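Local coordinates for Serine/threonine-protein kinase Tel1 (Chaetomium thermophilum, PDB 6SKY) that phosphorylates proteins on serine and threonine with ATP as an ATM-family kinase, and probably activates checkpoint signalling in response to DNA damage, at the interface of chains A and B. Sequence-based numbering; all coordinates share one arbitrary frame. Chains: chain A/B, Serine/threonine-protein kinase Tel1.

Contact 1: the interface of chains A and B. Residues chain A 1990, 2179, 2182-2183, 2217; chain B 1939, 1956-1958, 1961.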
ATOM      1  N   LEU A1990     -16.351 -11.671   6.993  1.00 33.12           N
ATOM      2  CA  LEU A1990     -16.414 -12.940   6.292  1.00 33.12           C
ATOM      3  C   LEU A1990     -17.155 -13.961   7.138  1.00 33.12           C
ATOM      4  O   LEU A1990     -16.536 -14.717   7.884  1.00 33.12           O
ATOM      5  CB  LEU A1990     -15.007 -13.423   5.967  1.00 33.12           C
ATOM      6  CG  LEU A1990     -14.213 -12.403   5.167  1.00 33.12           C
ATOM      7  CD1 LEU A1990     -12.818 -12.902   4.920  1.00 33.12           C
ATOM      8  CD2 LEU A1990     -14.912 -12.138   3.867  1.00 33.12           C
ATOM      9  N   GLN A2179     -14.069  -3.911   3.920  1.00 24.44           N
ATOM     10  CA  GLN A2179     -14.834  -5.141   3.833  1.00 24.44           C
ATOM     11  C   GLN A2179     -16.305  -4.908   4.132  1.00 24.44           C
ATOM     12  O   GLN A2179     -17.162  -5.586   3.566  1.00 24.44           O
ATOM     13  CB  GLN A2179     -14.243  -6.183   4.773  1.00 24.44           C
ATOM     14  CG  GLN A2179     -14.793  -7.571   4.572  1.00 24.44           C
ATOM     15  CD  GLN A2179     -14.603  -8.073   3.172  1.00 24.44           C
ATOM     16  OE1 GLN A2179     -15.505  -8.649   2.576  1.00 24.44           O
ATOM     17  NE2 GLN A2179     -13.418  -7.863   2.639  1.00 24.44           N
ATOM     18  N   LEU A2182     -17.889  -3.435   1.042  1.00 22.57           N
ATOM     19  CA  LEU A2182     -18.014  -4.519   0.075  1.00 22.57           C
ATOM     20  C   LEU A2182     -19.205  -5.411   0.396  1.00 22.57           C
ATOM     21  O   LEU A2182     -20.014  -5.728  -0.482  1.00 22.57           O
ATOM     22  CB  LEU A2182     -16.721  -5.321   0.061  1.00 22.57           C
ATOM     23  CG  LEU A2182     -16.284  -6.029  -1.202  1.00 22.57           C
ATOM     24  CD1 LEU A2182     -16.501  -5.127  -2.374  1.00 22.57           C
ATOM     25  CD2 LEU A2182     -14.839  -6.344  -1.058  1.00 22.57           C
ATOM     26  N   ASN A2183     -19.324  -5.829   1.659  1.00 21.01           N
ATOM     27  CA  ASN A2183     -20.461  -6.627   2.102  1.00 21.01           C
ATOM     28  C   ASN A2183     -21.776  -5.927   1.818  1.00 21.01           C
ATOM     29  O   ASN A2183     -22.716  -6.533   1.294  1.00 21.01           O
ATOM     30  CB  ASN A2183     -20.347  -6.912   3.591  1.00 21.01           C
ATOM     31  CG  ASN A2183     -19.297  -7.924   3.911  1.00 21.01           C
ATOM     32  OD1 ASN A2183     -18.996  -8.794   3.113  1.00 21.01           O
ATOM     33  ND2 ASN A2183     -18.741  -7.832   5.098  1.00 21.01           N
ATOM     34  N   HIS A2217     -11.700   0.408  -3.381  1.00 29.37           N
ATOM     35  CA  HIS A2217     -10.734  -0.681  -3.368  1.00 29.37           C
ATOM     36  C   HIS A2217      -9.586  -0.493  -4.346  1.00 29.37           C
ATOM     37  O   HIS A2217      -8.701  -1.348  -4.400  1.00 29.37           O
ATOM     38  CB  HIS A2217     -11.421  -2.006  -3.654  1.00 29.37           C
ATOM     39  CG  HIS A2217     -11.946  -2.670  -2.428  1.00 29.37           C
ATOM     40  ND1 HIS A2217     -13.182  -2.384  -1.899  1.00 29.37           N
ATOM     41  CD2 HIS A2217     -11.387  -3.585  -1.606  1.00 29.37           C
ATOM     42  CE1 HIS A2217     -13.371  -3.107  -0.814  1.00 29.37           C
ATOM     43  NE2 HIS A2217     -12.297  -3.844  -0.614  1.00 29.37           N
TER
ATOM     44  N   LEU B1939     -18.892  -5.609  -9.960  1.00 37.38           N
ATOM     45  CA  LEU B1939     -18.086  -6.313  -8.968  1.00 37.38           C
ATOM     46  C   LEU B1939     -17.780  -7.732  -9.415  1.00 37.38           C
ATOM     47  O   LEU B1939     -16.709  -8.267  -9.103  1.00 37.38           O
ATOM     48  CB  LEU B1939     -18.800  -6.327  -7.620  1.00 37.38           C
ATOM     49  CG  LEU B1939     -18.924  -5.020  -6.835  1.00 37.38           C
ATOM     50  CD1 LEU B1939     -20.002  -5.138  -5.773  1.00 37.38           C
ATOM     51  CD2 LEU B1939     -17.617  -4.668  -6.187  1.00 37.38           C
ATOM     52  N   LEU B1956     -10.124 -12.981  -2.195  1.00 36.96           N
ATOM     53  CA  LEU B1956     -10.782 -13.536  -1.020  1.00 36.96           C
ATOM     54  C   LEU B1956     -11.816 -12.573  -0.466  1.00 36.96           C
ATOM     55  O   LEU B1956     -12.876 -12.998  -0.008  1.00 36.96           O
ATOM     56  CB  LEU B1956      -9.744 -13.883   0.040  1.00 36.96           C
ATOM     57  CG  LEU B1956     -10.248 -14.255   1.426  1.00 36.96           C
ATOM     58  CD1 LEU B1956     -11.124 -15.471   1.361  1.00 36.96           C
ATOM     59  CD2 LEU B1956      -9.084 -14.508   2.340  1.00 36.96           C
ATOM     60  N   ALA B1957     -11.548 -11.270  -0.536  1.00 31.63           N
ATOM     61  CA  ALA B1957     -12.522 -10.280  -0.085  1.00 31.63           C
ATOM     62  C   ALA B1957     -13.808 -10.339  -0.902  1.00 31.63           C
ATOM     63  O   ALA B1957     -14.908 -10.492  -0.355  1.00 31.63           O
ATOM     64  CB  ALA B1957     -11.908  -8.887  -0.164  1.00 31.63           C
ATOM     65  N   PHE B1958     -13.687 -10.205  -2.222  1.00 29.73           N
ATOM     66  CA  PHE B1958     -14.858 -10.194  -3.089  1.00 29.73           C
ATOM     67  C   PHE B1958     -15.588 -11.528  -3.061  1.00 29.73           C
ATOM     68  O   PHE B1958     -16.826 -11.570  -3.082  1.00 29.73           O
ATOM     69  CB  PHE B1958     -14.444  -9.846  -4.514  1.00 29.73           C
ATOM     70  CG  PHE B1958     -14.011  -8.427  -4.696  1.00 29.73           C
ATOM     71  CD1 PHE B1958     -12.772  -8.009  -4.279  1.00 29.73           C
ATOM     72  CD2 PHE B1958     -14.840  -7.512  -5.292  1.00 29.73           C
ATOM     73  CE1 PHE B1958     -12.380  -6.710  -4.444  1.00 29.73           C
ATOM     74  CE2 PHE B1958     -14.444  -6.216  -5.459  1.00 29.73           C
ATOM     75  CZ  PHE B1958     -13.215  -5.817  -5.034  1.00 29.73           C
ATOM     76  N   ALA B1961     -17.549 -11.845   0.201  1.00 27.45           N
ATOM     77  CA  ALA B1961     -18.774 -11.056   0.146  1.00 27.45           C
ATOM     78  C   ALA B1961     -19.850 -11.765  -0.669  1.00 27.45           C
ATOM     79  O   ALA B1961     -21.002 -11.878  -0.232  1.00 27.45           O
ATOM     80  CB  ALA B1961     -18.481  -9.673  -0.422  1.00 27.45           C
TER
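A:Leu2182 packs its forked tip against B:Phe1958, B:Ala1957 and B:Leu1939, and this is the packed half of the contact. With CG anti to the backbone N (chi1 -151°), the side chain crosses B:Phe1958 at about a right angle and sets CD2 over the middle of the phenyl face, 4.1 Å above its plane. The other branch, A:Leu2182 CD1, reaches B:Phe1958 CE2 at the rim, at 3.9 Å, and also passes CD2 of B:Leu1939, whose side chain runs the opposite way. The methyl of B:Ala1957 closes in on A:Leu2182 CD2, and the amide of A:Gln2179 comes close to it too, NE2 lying 3.3 Å from B:Ala1957 CB. No hydrogen bond crosses here, so apolar contact carries this patch. The far tip of the phenyl ring, CZ, points at the face of the A:His2217 imidazole in an edge-to-face pair, with the planes 59° apart. Toward B:Leu1956 the fit slackens, A:Leu1990 CD2 staying 4.5 Å from its backbone O, and A:Asn2183 rests its OD1 against the methyl of B:Ala1961. In the fold, helix 1953-1968 of chain B lies against helix 2178-2189 of chain A in the helical FAT region, flanked by the end of helix 2203-2217.

Contact 2: the interface of chains A and B. Residues chain A 1963-1964, 1967-1968, 1970; chain B 1992, 2020-2021.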
ATOM      1  N   TYR A1963      -1.829 -21.840  12.177  1.00 32.51           N
ATOM      2  CA  TYR A1963      -2.833 -22.890  12.181  1.00 32.51           C
ATOM      3  C   TYR A1963      -2.425 -24.053  11.295  1.00 32.51           C
ATOM      4  O   TYR A1963      -2.565 -25.213  11.689  1.00 32.51           O
ATOM      5  CB  TYR A1963      -4.158 -22.290  11.733  1.00 32.51           C
ATOM      6  CG  TYR A1963      -5.345 -23.201  11.762  1.00 32.51           C
ATOM      7  CD1 TYR A1963      -6.235 -23.220  10.713  1.00 32.51           C
ATOM      8  CD2 TYR A1963      -5.591 -24.025  12.836  1.00 32.51           C
ATOM      9  CE1 TYR A1963      -7.322 -24.027  10.728  1.00 32.51           C
ATOM     10  CE2 TYR A1963      -6.679 -24.842  12.853  1.00 32.51           C
ATOM     11  CZ  TYR A1963      -7.539 -24.839  11.795  1.00 32.51           C
ATOM     12  OH  TYR A1963      -8.638 -25.651  11.799  1.00 32.51           O
ATOM     13  N   ASP A1964      -1.924 -23.771  10.093  1.00 31.68           N
ATOM     14  CA  ASP A1964      -1.420 -24.841   9.240  1.00 31.68           C
ATOM     15  C   ASP A1964      -0.273 -25.572   9.908  1.00 31.68           C
ATOM     16  O   ASP A1964      -0.228 -26.804   9.921  1.00 31.68           O
ATOM     17  CB  ASP A1964      -0.954 -24.283   7.904  1.00 31.68           C
ATOM     18  CG  ASP A1964      -2.047 -23.604   7.146  1.00 31.68           C
ATOM     19  OD1 ASP A1964      -3.212 -23.673   7.585  1.00 31.68           O
ATOM     20  OD2 ASP A1964      -1.736 -22.989   6.104  1.00 31.68           O
ATOM     21  N   LEU A1967      -1.728 -27.846  12.610  1.00 31.82           N
ATOM     22  CA  LEU A1967      -2.445 -29.013  12.110  1.00 31.82           C
ATOM     23  C   LEU A1967      -1.486 -30.042  11.537  1.00 31.82           C
ATOM     24  O   LEU A1967      -1.668 -31.244  11.737  1.00 31.82           O
ATOM     25  CB  LEU A1967      -3.449 -28.608  11.041  1.00 31.82           C
ATOM     26  CG  LEU A1967      -4.687 -27.822  11.416  1.00 31.82           C
ATOM     27  CD1 LEU A1967      -5.447 -27.506  10.159  1.00 31.82           C
ATOM     28  CD2 LEU A1967      -5.529 -28.628  12.353  1.00 31.82           C
ATOM     29  N   ARG A1968      -0.466 -29.593  10.810  1.00 31.71           N
ATOM     30  CA  ARG A1968       0.452 -30.533  10.181  1.00 31.71           C
ATOM     31  C   ARG A1968       1.276 -31.284  11.214  1.00 31.71           C
ATOM     32  O   ARG A1968       1.502 -32.488  11.079  1.00 31.71           O
ATOM     33  CB  ARG A1968       1.358 -29.799   9.204  1.00 31.71           C
ATOM     34  CG  ARG A1968       2.527 -30.616   8.727  1.00 31.71           C
ATOM     35  CD  ARG A1968       3.256 -29.926   7.609  1.00 31.71           C
ATOM     36  NE  ARG A1968       3.762 -28.623   8.011  1.00 31.71           N
ATOM     37  CZ  ARG A1968       3.226 -27.464   7.646  1.00 31.71           C
ATOM     38  NH1 ARG A1968       2.161 -27.440   6.860  1.00 31.71           N
ATOM     39  NH2 ARG A1968       3.759 -26.330   8.064  1.00 31.71           N
ATOM     40  N   ARG A1970       0.391 -32.019  14.183  1.00 38.83           N
ATOM     41  CA  ARG A1970      -0.501 -32.625  15.167  1.00 38.83           C
ATOM     42  C   ARG A1970      -0.314 -31.992  16.539  1.00 38.83           C
ATOM     43  O   ARG A1970      -0.324 -32.666  17.568  1.00 38.83           O
ATOM     44  CB  ARG A1970      -0.307 -34.134  15.232  1.00 38.83           C
ATOM     45  CG  ARG A1970      -1.235 -34.903  14.329  1.00 38.83           C
ATOM     46  CD  ARG A1970      -0.791 -34.823  12.902  1.00 38.83           C
ATOM     47  NE  ARG A1970      -1.788 -35.381  12.001  1.00 38.83           N
ATOM     48  CZ  ARG A1970      -1.743 -35.263  10.682  1.00 38.83           C
ATOM     49  NH1 ARG A1970      -0.748 -34.607  10.111  1.00 38.83           N
ATOM     50  NH2 ARG A1970      -2.696 -35.799   9.939  1.00 38.83           N
TER
ATOM     51  N   GLY B1992      -5.324 -24.877   6.149  1.00 30.28           N
ATOM     52  CA  GLY B1992      -6.321 -25.261   7.136  1.00 30.28           C
ATOM     53  C   GLY B1992      -7.691 -24.679   6.850  1.00 30.28           C
ATOM     54  O   GLY B1992      -8.712 -25.338   7.059  1.00 30.28           O
ATOM     55  N   LYS B2020      -0.367 -31.097   1.860  1.00 24.65           N
ATOM     56  CA  LYS B2020       0.239 -30.024   2.638  1.00 24.65           C
ATOM     57  C   LYS B2020       0.038 -30.227   4.131  1.00 24.65           C
ATOM     58  O   LYS B2020       0.949 -29.970   4.920  1.00 24.65           O
ATOM     59  CB  LYS B2020      -0.328 -28.680   2.211  1.00 24.65           C
ATOM     60  CG  LYS B2020       0.193 -28.198   0.898  1.00 24.65           C
ATOM     61  CD  LYS B2020      -0.514 -26.942   0.488  1.00 24.65           C
ATOM     62  CE  LYS B2020       0.037 -26.419  -0.810  1.00 24.65           C
ATOM     63  NZ  LYS B2020       1.486 -26.170  -0.681  1.00 24.65           N
ATOM     64  N   LEU B2021      -1.145 -30.667   4.546  1.00 25.17           N
ATOM     65  CA  LEU B2021      -1.372 -30.931   5.960  1.00 25.17           C
ATOM     66  C   LEU B2021      -0.896 -32.306   6.390  1.00 25.17           C
ATOM     67  O   LEU B2021      -0.931 -32.603   7.585  1.00 25.17           O
ATOM     68  CB  LEU B2021      -2.851 -30.786   6.294  1.00 25.17           C
ATOM     69  CG  LEU B2021      -3.389 -29.370   6.171  1.00 25.17           C
ATOM     70  CD1 LEU B2021      -4.878 -29.362   6.359  1.00 25.17           C
ATOM     71  CD2 LEU B2021      -2.719 -28.487   7.182  1.00 25.17           C
TER
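A:Leu1967 and A:Tyr1963 receive B:Gly1992 at the apolar centre. CD1 of A:Leu1967 sits 3.8 Å above the A:Tyr1963 ring, displaced toward its rim, and the CA of B:Gly1992 meets both this methyl and the ring atom CE1. A:Tyr1963 CG is anti to the backbone N (chi1 -176°), which carries the ring to this spot. B:Leu2021 lies obliquely across A:Leu1967, CD2 to CB at 3.9 Å. One step outward, the backbone N of B:Gly1992 donates to carboxylate OD1 of A:Asp1964 at 2.8 Å, a fairly straight bond (153° at H) that arrives from above the carboxylate plane. An alanine in place of A:Asp1964 would probably leave this N-H at the start of the helix without its carboxylate acceptor and weaken the hold on B:Gly1992. The rim is arginine: NH1 of A:Arg1968 makes a weak hydrogen bond to the backbone O of B:Lys2020 at 3.4 Å, and NH1 of A:Arg1970 another weak hydrogen bond to the O of B:Leu2021. A:Arg1970 NH1 also donates a hydrogen bond to A:Arg1968 O at 3.2 Å, close to the guanidinium plane, which should steady the group. In the fold, the end of helix 1953-1968 of chain A lies across the start of helix 1991-1999 and the end of helix 2011-2021 of chain B.

Contact 3: the interface of chains A and B. Residues chain A 1989-1993, 2021, 2183; chain B 1960, 1963-1964, 1967.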
ATOM      1  N   GLY A1989     -15.979  -9.530   8.595  1.00 34.98           N
ATOM      2  CA  GLY A1989     -17.255  -9.621   7.924  1.00 34.98           C
ATOM      3  C   GLY A1989     -17.406 -10.875   7.111  1.00 34.98           C
ATOM      4  O   GLY A1989     -18.499 -11.136   6.593  1.00 34.98           O
ATOM      5  N   LEU A1990     -16.351 -11.671   6.993  1.00 33.12           N
ATOM      6  CA  LEU A1990     -16.414 -12.940   6.292  1.00 33.12           C
ATOM      7  C   LEU A1990     -17.155 -13.961   7.138  1.00 33.12           C
ATOM      8  O   LEU A1990     -16.536 -14.717   7.884  1.00 33.12           O
ATOM      9  CB  LEU A1990     -15.007 -13.423   5.967  1.00 33.12           C
ATOM     10  CG  LEU A1990     -14.213 -12.403   5.167  1.00 33.12           C
ATOM     11  CD1 LEU A1990     -12.818 -12.902   4.920  1.00 33.12           C
ATOM     12  CD2 LEU A1990     -14.912 -12.138   3.867  1.00 33.12           C
ATOM     13  N   ALA A1991     -18.480 -13.992   7.021  1.00 30.61           N
ATOM     14  CA  ALA A1991     -19.287 -14.820   7.905  1.00 30.61           C
ATOM     15  C   ALA A1991     -19.352 -16.271   7.453  1.00 30.61           C
ATOM     16  O   ALA A1991     -19.415 -17.165   8.297  1.00 30.61           O
ATOM     17  CB  ALA A1991     -20.695 -14.244   8.017  1.00 30.61           C
ATOM     18  N   GLY A1992     -19.336 -16.533   6.146  1.00 30.28           N
ATOM     19  CA  GLY A1992     -19.389 -17.911   5.683  1.00 30.28           C
ATOM     20  C   GLY A1992     -18.141 -18.699   6.030  1.00 30.28           C
ATOM     21  O   GLY A1992     -18.218 -19.883   6.368  1.00 30.28           O
ATOM     22  N   LEU A1993     -16.979 -18.057   5.964  1.00 30.76           N
ATOM     23  CA  LEU A1993     -15.744 -18.733   6.339  1.00 30.76           C
ATOM     24  C   LEU A1993     -15.718 -19.057   7.823  1.00 30.76           C
ATOM     25  O   LEU A1993     -15.308 -20.152   8.218  1.00 30.76           O
ATOM     26  CB  LEU A1993     -14.539 -17.877   5.967  1.00 30.76           C
ATOM     27  CG  LEU A1993     -14.016 -17.954   4.540  1.00 30.76           C
ATOM     28  CD1 LEU A1993     -14.896 -17.169   3.596  1.00 30.76           C
ATOM     29  CD2 LEU A1993     -12.600 -17.446   4.501  1.00 30.76           C
ATOM     30  N   LEU A2021     -25.847 -14.660   8.912  1.00 25.17           N
ATOM     31  CA  LEU A2021     -26.297 -15.531   7.836  1.00 25.17           C
ATOM     32  C   LEU A2021     -27.779 -15.846   7.907  1.00 25.17           C
ATOM     33  O   LEU A2021     -28.299 -16.482   6.989  1.00 25.17           O
ATOM     34  CB  LEU A2021     -25.507 -16.833   7.845  1.00 25.17           C
ATOM     35  CG  LEU A2021     -24.034 -16.681   7.502  1.00 25.17           C
ATOM     36  CD1 LEU A2021     -23.318 -17.984   7.698  1.00 25.17           C
ATOM     37  CD2 LEU A2021     -23.894 -16.202   6.087  1.00 25.17           C
ATOM     38  N   ASN A2183     -19.324  -5.829   1.659  1.00 21.01           N
ATOM     39  CA  ASN A2183     -20.461  -6.627   2.102  1.00 21.01           C
ATOM     40  C   ASN A2183     -21.776  -5.927   1.818  1.00 21.01           C
ATOM     41  O   ASN A2183     -22.716  -6.533   1.294  1.00 21.01           O
ATOM     42  CB  ASN A2183     -20.347  -6.912   3.591  1.00 21.01           C
ATOM     43  CG  ASN A2183     -19.297  -7.924   3.911  1.00 21.01           C
ATOM     44  OD1 ASN A2183     -18.996  -8.794   3.113  1.00 21.01           O
ATOM     45  ND2 ASN A2183     -18.741  -7.832   5.098  1.00 21.01           N
TER
ATOM     46  N   GLY B1960     -15.597 -13.727  -0.500  1.00 30.17           N
ATOM     47  CA  GLY B1960     -16.284 -13.837   0.769  1.00 30.17           C
ATOM     48  C   GLY B1960     -17.561 -13.031   0.802  1.00 30.17           C
ATOM     49  O   GLY B1960     -18.566 -13.472   1.355  1.00 30.17           O
ATOM     50  N   TYR B1963     -20.083 -14.957  -1.252  1.00 32.51           N
ATOM     51  CA  TYR B1963     -20.441 -16.192  -0.577  1.00 32.51           C
ATOM     52  C   TYR B1963     -21.391 -15.940   0.579  1.00 32.51           C
ATOM     53  O   TYR B1963     -22.374 -16.665   0.745  1.00 32.51           O
ATOM     54  CB  TYR B1963     -19.162 -16.869  -0.106  1.00 32.51           C
ATOM     55  CG  TYR B1963     -19.318 -18.214   0.535  1.00 32.51           C
ATOM     56  CD1 TYR B1963     -18.624 -18.524   1.681  1.00 32.51           C
ATOM     57  CD2 TYR B1963     -20.137 -19.177  -0.009  1.00 32.51           C
ATOM     58  CE1 TYR B1963     -18.741 -19.739   2.267  1.00 32.51           C
ATOM     59  CE2 TYR B1963     -20.262 -20.398   0.579  1.00 32.51           C
ATOM     60  CZ  TYR B1963     -19.562 -20.671   1.717  1.00 32.51           C
ATOM     61  OH  TYR B1963     -19.676 -21.893   2.317  1.00 32.51           O
ATOM     62  N   ASP B1964     -21.119 -14.923   1.396  1.00 31.68           N
ATOM     63  CA  ASP B1964     -22.050 -14.569   2.461  1.00 31.68           C
ATOM     64  C   ASP B1964     -23.399 -14.180   1.895  1.00 31.68           C
ATOM     65  O   ASP B1964     -24.442 -14.623   2.379  1.00 31.68           O
ATOM     66  CB  ASP B1964     -21.498 -13.419   3.290  1.00 31.68           C
ATOM     67  CG  ASP B1964     -20.196 -13.747   3.944  1.00 31.68           C
ATOM     68  OD1 ASP B1964     -19.769 -14.916   3.873  1.00 31.68           O
ATOM     69  OD2 ASP B1964     -19.591 -12.823   4.529  1.00 31.68           O
ATOM     70  N   LEU B1967     -25.199 -17.371   0.816  1.00 31.82           N
ATOM     71  CA  LEU B1967     -25.675 -18.207   1.910  1.00 31.82           C
ATOM     72  C   LEU B1967     -26.872 -17.577   2.602  1.00 31.82           C
ATOM     73  O   LEU B1967     -27.820 -18.274   2.966  1.00 31.82           O
ATOM     74  CB  LEU B1967     -24.569 -18.440   2.928  1.00 31.82           C
ATOM     75  CG  LEU B1967     -23.382 -19.313   2.579  1.00 31.82           C
ATOM     76  CD1 LEU B1967     -22.427 -19.300   3.739  1.00 31.82           C
ATOM     77  CD2 LEU B1967     -23.849 -20.704   2.295  1.00 31.82           C
TER
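A:Ala1991 and A:Gly1992 present the first N-H groups of helix 1991-1999 to B:Asp1964, after a turn in which A:Gly1989 takes a positive phi of 118°. The carboxylate of B:Asp1964 caps this helix start across the interface, each oxygen serving a different N-H. B:Asp1964 OD2 accepts from A:Ala1991 N at 3.0 Å in a nearly straight bond (161° at H), and OD1 accepts from the next N-H, that of A:Gly1992. Both donors stand above the carboxylate plane, and the two bonds together should limit rotation of the group. CG lies anti to the carbonyl carbon of its own residue (chi1 -60°), which turns the acid out from helix 1953-1968 toward its donors. Chain A hides 74 Å² of B:Asp1964, and the positive end of the helix dipole would probably stabilise its negative charge. A:Gly1989 O also lies close to OD2; both would ordinarily be acceptors, so that approach is a doubtful one. The methyl of A:Ala1991 flanks the carboxylate: CB of A:Ala1991 is 3.9 Å from B:Asp1964 OD2. With chains exchanged, B:Tyr1963 and B:Leu1967 again border A:Gly1992, and A:Leu2021 touches B:Leu1967. On the opposite flank, A:Leu1990 pushes its CD2 methyl against the bare CA of B:Gly1960, at 3.8 Å.

Contacts 1 and 3 are neighbours, their C-alpha centres about 9 Å apart, and share A:Leu1990 and A:Asn2183; both read off successive turns of helix 1953-1968 of chain B. Contact 2 lies about 26 Å from contact 1 and 23 Å from contact 3. It uses the same helix from chain A and, with chains exchanged, overlaps contact 3, as the two-fold axis requires. Each protomer therefore offers this helix and receives its partner's, pairing an apolar stretch with a helix-capping acid. That reciprocity ties the FAT regions of the Tel1 dimer together at separate, symmetry-related places.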